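Local coordinates for hypothetical protein (Bacteroides fragilis, PDB 4JX0) that is of unknown function but binds magnesium and joins a BT_3987-like N-terminal domain to a second domain probably of the F5/F8 type C family, at residues A[46-51]-A[164-169]; A[90-95]-A[143-148]. All blocks are in the same frame, centred on the assembly; numbering follows the deposited sequence.

Contact 1. Residues A[46-51]-A[164-169]; sequences PYTQLE and SSYFVK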
# COMPACT_ATOMS: atom_id res chain seq x y z
N PRO A 46 3.31 10.14 15.71
CA PRO A 46 1.87 9.80 15.69
C PRO A 46 1.27 10.02 14.30
O PRO A 46 0.45 10.91 14.11
CB PRO A 46 1.29 10.78 16.71
CG PRO A 46 2.14 11.97 16.60
CD PRO A 46 3.52 11.51 16.23
N TYR A 47 1.70 9.21 13.33
CA TYR A 47 1.27 9.38 11.95
C TYR A 47 1.25 8.06 11.21
O TYR A 47 2.21 7.29 11.28
CB TYR A 47 2.23 10.35 11.24
CG TYR A 47 1.88 10.67 9.81
CD1 TYR A 47 0.70 11.33 9.49
CD2 TYR A 47 2.76 10.38 8.77
CE1 TYR A 47 0.38 11.65 8.17
CE2 TYR A 47 2.46 10.70 7.45
CZ TYR A 47 1.27 11.35 7.15
OH TYR A 47 0.96 11.66 5.85
N THR A 48 0.15 7.79 10.50
CA THR A 48 -0.00 6.59 9.69
C THR A 48 -0.53 7.02 8.36
O THR A 48 -1.57 7.68 8.31
CB THR A 48 -0.93 5.55 10.33
OG1 THR A 48 -0.44 5.24 11.63
CG2 THR A 48 -0.98 4.25 9.55
N GLN A 49 0.17 6.67 7.29
CA GLN A 49 -0.28 6.97 5.95
C GLN A 49 -0.96 5.73 5.42
O GLN A 49 -0.32 4.68 5.28
CB GLN A 49 0.89 7.41 5.06
CG GLN A 49 0.43 8.15 3.81
CD GLN A 49 1.58 8.66 2.99
OE1 GLN A 49 1.76 8.27 1.83
NE2 GLN A 49 2.38 9.57 3.56
N LEU A 50 -2.28 5.82 5.20
CA LEU A 50 -3.08 4.72 4.67
C LEU A 50 -3.10 4.87 3.17
O LEU A 50 -3.06 5.99 2.65
CB LEU A 50 -4.51 4.75 5.26
CG LEU A 50 -4.79 3.74 6.37
CD1 LEU A 50 -3.84 3.90 7.50
CD2 LEU A 50 -6.22 3.86 6.86
N GLU A 51 -3.14 3.75 2.46
CA GLU A 51 -3.17 3.74 1.00
C GLU A 51 -4.51 3.23 0.51
O GLU A 51 -5.07 2.28 1.07
CB GLU A 51 -2.03 2.87 0.44
CG GLU A 51 -0.63 3.39 0.74
CD GLU A 51 -0.31 4.78 0.23
OE1 GLU A 51 -0.70 5.10 -0.92
OE2 GLU A 51 0.32 5.55 0.98
N SER A 164 -1.39 12.08 23.31
CA SER A 164 -2.85 11.99 23.46
C SER A 164 -3.60 12.16 22.13
O SER A 164 -4.82 11.96 22.10
CB SER A 164 -3.35 13.05 24.44
OG SER A 164 -3.01 14.37 24.03
N SER A 165 -2.89 12.52 21.03
CA SER A 165 -3.51 12.73 19.72
C SER A 165 -2.73 11.99 18.63
O SER A 165 -1.53 11.70 18.80
CB SER A 165 -3.58 14.22 19.39
OG SER A 165 -2.31 14.84 19.51
N TYR A 166 -3.42 11.66 17.53
CA TYR A 166 -2.86 10.92 16.40
C TYR A 166 -3.35 11.49 15.07
O TYR A 166 -4.47 12.00 15.00
CB TYR A 166 -3.23 9.44 16.50
CG TYR A 166 -2.26 8.52 15.81
CD1 TYR A 166 -2.38 8.21 14.47
CD2 TYR A 166 -1.25 7.89 16.53
CE1 TYR A 166 -1.51 7.33 13.85
CE2 TYR A 166 -0.39 6.98 15.92
CZ TYR A 166 -0.52 6.70 14.58
OH TYR A 166 0.38 5.84 14.02
N PHE A 167 -2.52 11.38 14.02
CA PHE A 167 -2.83 11.88 12.68
C PHE A 167 -2.86 10.74 11.66
O PHE A 167 -2.02 9.85 11.71
CB PHE A 167 -1.81 12.94 12.26
CG PHE A 167 -1.80 14.10 13.22
CD1 PHE A 167 -2.81 15.06 13.18
CD2 PHE A 167 -0.88 14.16 14.25
CE1 PHE A 167 -2.84 16.10 14.10
CE2 PHE A 167 -0.92 15.20 15.18
CZ PHE A 167 -1.90 16.17 15.10
N VAL A 168 -3.84 10.76 10.76
CA VAL A 168 -4.00 9.74 9.73
C VAL A 168 -4.19 10.44 8.40
O VAL A 168 -4.97 11.39 8.32
CB VAL A 168 -5.18 8.79 10.04
CG1 VAL A 168 -5.31 7.70 8.98
CG2 VAL A 168 -5.04 8.16 11.43
N LYS A 169 -3.43 10.02 7.37
CA LYS A 169 -3.56 10.53 6.01
C LYS A 169 -3.94 9.38 5.11
O LYS A 169 -3.26 8.35 5.10
CB LYS A 169 -2.29 11.21 5.46
CG LYS A 169 -2.46 11.64 3.99
CD LYS A 169 -1.33 12.50 3.47
CE LYS A 169 -1.57 12.95 2.06
NZ LYS A 169 -0.42 13.75 1.55
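Tyr-166 lays one face of its ring against the backbone at the start of the strand beside it: the carbonyl carbon of Pro-46 sits over the ring centre and the N of Tyr-47 over the same face nearer the rim. CG is anti to the backbone N (chi1 -154°), and the hydroxyl at the far end of the ring donates a 2.6 Å hydrogen bond from OH to OG1 of Thr-48, which lies at the ring edge. On the opposite face of the sheet, Tyr-47 and Lys-169 run side by side and point the same way, the phenol OH 3.3 Å from CB of Lys-169, while the side chains of Tyr-47 and Phe-167 cross at about a right angle. These pairs flank two parallel neighbours, strands 47-54 and 165-174, in the mixed sheet of the N-terminal domain, whose family belongs to the E-set clan. Four backbone bonds join them: Phe-167 N to Pro-46 O, Thr-48 N to Phe-167 O, Lys-169 N to Thr-48 O and Leu-50 N to Lys-169 O, the last 2.7 Å long. On the Tyr-166 side Phe-69 meets the ring edge-to-face; on the face of Tyr-47 and Phe-167, Met-98 of helix 96-99 touches both.

Contact 2. Residues A[90-95]-A[143-148]; sequences KLVTDF and VMAIKL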
# COMPACT_ATOMS: atom_id res chain seq x y z
N LYS A 90 -9.86 20.23 14.62
CA LYS A 90 -9.11 21.44 14.99
C LYS A 90 -7.58 21.19 15.04
O LYS A 90 -6.81 22.10 14.75
CB LYS A 90 -9.58 21.99 16.35
CG LYS A 90 -11.02 22.53 16.35
CD LYS A 90 -11.52 22.87 17.77
CE LYS A 90 -13.01 23.14 17.81
NZ LYS A 90 -13.49 23.44 19.18
N LEU A 91 -7.15 19.95 15.39
CA LEU A 91 -5.73 19.58 15.48
C LEU A 91 -5.03 19.49 14.12
O LEU A 91 -3.80 19.48 14.08
CB LEU A 91 -5.54 18.24 16.22
CG LEU A 91 -5.54 18.31 17.74
CD1 LEU A 91 -6.93 18.56 18.27
CD2 LEU A 91 -4.99 17.04 18.34
N VAL A 92 -5.79 19.38 13.02
CA VAL A 92 -5.22 19.32 11.68
C VAL A 92 -4.65 20.71 11.34
O VAL A 92 -3.59 20.78 10.71
CB VAL A 92 -6.27 18.84 10.64
CG1 VAL A 92 -5.69 18.84 9.24
CG2 VAL A 92 -6.79 17.45 10.99
N THR A 93 -5.34 21.80 11.79
CA THR A 93 -4.95 23.21 11.57
C THR A 93 -3.52 23.52 12.06
O THR A 93 -2.79 24.24 11.36
CB THR A 93 -5.96 24.15 12.26
OG1 THR A 93 -7.29 23.68 12.04
CG2 THR A 93 -5.85 25.59 11.75
N ASP A 94 -3.10 22.97 13.23
CA ASP A 94 -1.74 23.18 13.79
C ASP A 94 -0.68 22.19 13.21
O ASP A 94 0.45 22.17 13.70
CB ASP A 94 -1.76 23.13 15.34
CG ASP A 94 -2.18 21.82 15.99
OD1 ASP A 94 -1.60 20.76 15.65
OD2 ASP A 94 -3.04 21.86 16.91
N PHE A 95 -1.04 21.41 12.17
CA PHE A 95 -0.16 20.45 11.49
C PHE A 95 -0.28 20.74 9.98
O PHE A 95 -0.95 19.98 9.26
CB PHE A 95 -0.59 19.02 11.88
CG PHE A 95 0.47 17.94 11.84
CD1 PHE A 95 1.01 17.52 10.63
CD2 PHE A 95 0.81 17.23 12.98
CE1 PHE A 95 1.93 16.47 10.58
CE2 PHE A 95 1.73 16.17 12.93
CZ PHE A 95 2.28 15.80 11.72
N VAL A 143 -7.26 13.81 5.11
CA VAL A 143 -6.47 13.88 6.33
C VAL A 143 -7.39 13.97 7.52
O VAL A 143 -8.49 14.50 7.41
CB VAL A 143 -5.48 15.08 6.26
CG1 VAL A 143 -6.19 16.42 6.34
CG2 VAL A 143 -4.42 14.97 7.35
N MSE A 144 -6.95 13.44 8.65
CA MSE A 144 -7.75 13.55 9.86
C MSE A 144 -6.91 13.43 11.11
O MSE A 144 -5.86 12.78 11.10
CB MSE A 144 -8.86 12.51 9.90
CG MSE A 144 -8.39 11.08 9.87
SE MSE A 144 -9.87 9.88 10.19
CE MSE A 144 -10.01 10.08 12.02
N ALA A 145 -7.40 14.05 12.18
CA ALA A 145 -6.78 14.04 13.50
C ALA A 145 -7.77 13.48 14.49
O ALA A 145 -8.97 13.73 14.39
CB ALA A 145 -6.36 15.44 13.89
N ILE A 146 -7.26 12.68 15.44
CA ILE A 146 -8.07 12.04 16.48
C ILE A 146 -7.42 12.25 17.84
O ILE A 146 -6.19 12.32 17.91
CB ILE A 146 -8.30 10.53 16.20
CG1 ILE A 146 -7.02 9.84 15.71
CG2 ILE A 146 -9.42 10.36 15.21
CD1 ILE A 146 -6.96 8.35 15.95
N LYS A 147 -8.24 12.39 18.90
CA LYS A 147 -7.72 12.58 20.26
C LYS A 147 -8.30 11.55 21.20
O LYS A 147 -9.45 11.13 21.02
CB LYS A 147 -7.96 14.01 20.79
CG LYS A 147 -9.41 14.42 21.01
CD LYS A 147 -9.48 15.84 21.57
CE LYS A 147 -10.89 16.28 21.89
NZ LYS A 147 -10.94 17.68 22.40
N LEU A 148 -7.51 11.15 22.20
CA LEU A 148 -7.92 10.19 23.21
C LEU A 148 -8.80 10.88 24.25
O LEU A 148 -8.54 12.03 24.62
CB LEU A 148 -6.68 9.57 23.86
CG LEU A 148 -6.92 8.47 24.88
CD1 LEU A 148 -7.49 7.23 24.24
CD2 LEU A 148 -5.65 8.15 25.62
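Leu-91 and Val-92, on a short, weakly bonded helical turn, rest on strand 143-148 without any hydrogen bond between the segments, the backbones coming nearest at Val-92 and Ala-145, whose CA atoms are 5.8 Å apart. The CB of Ala-145 is the shared platform. CG2 of Val-92 meets it at 3.6 Å, and CB of Leu-91 touches the same methyl at 3.7 Å. The other branch of Val-92 is turned to a different partner: with CG1 anti to the backbone N (chi1 177°), it reaches CG1 of Val-143 at 3.8 Å, and the two valine side chains slide past each other in opposite directions. Val-143, Ala-145 and Lys-147 direct their CB atoms to the helical turn, whereas Met-144, a selenomethionine, and Ile-146 direct theirs to the other face of the sheet. The turn follows closely on strand 81-87, the antiparallel neighbour of strand 142-150, so the chain leaves strand 81-87 and folds back over one face of the sheet within the E-set-clan domain. Helix 96-99 continues this cover, with Ala-99 touching both valines. Toward the other end of the strand segment, NZ of Lys-147 forms a salt bridge with Glu-88, just before the turn. Within 90-95, a hydrogen bond from Phe-95 N to Val-92 O, 3.0 Å, ties the following loop back to the turn.

In the fold
The centres of contacts 1 and 2 lie about 9 Å apart, and both contacts involve the same mixed sheet of the N-terminal domain, away from the magnesium-binding residues. In chain order the segments run 46-51, 90-95, 143-148 and 164-169, so both halves of contact 2 fall between those of contact 1. Strand 165-174 is the common link: it pairs in parallel with 47-54 on one side and antiparallel with 142-150 on the other, where Val-168 O and Met-144 N are 2.9 Å apart, a probable hydrogen bond. Leu-91 packs on Ser-165, and Phe-95 on Phe-167, so helix 90-93 and its following loop lie over the neighbouring strands 165-174 and 142-150, joining distant parts of the sequence on one sheet face.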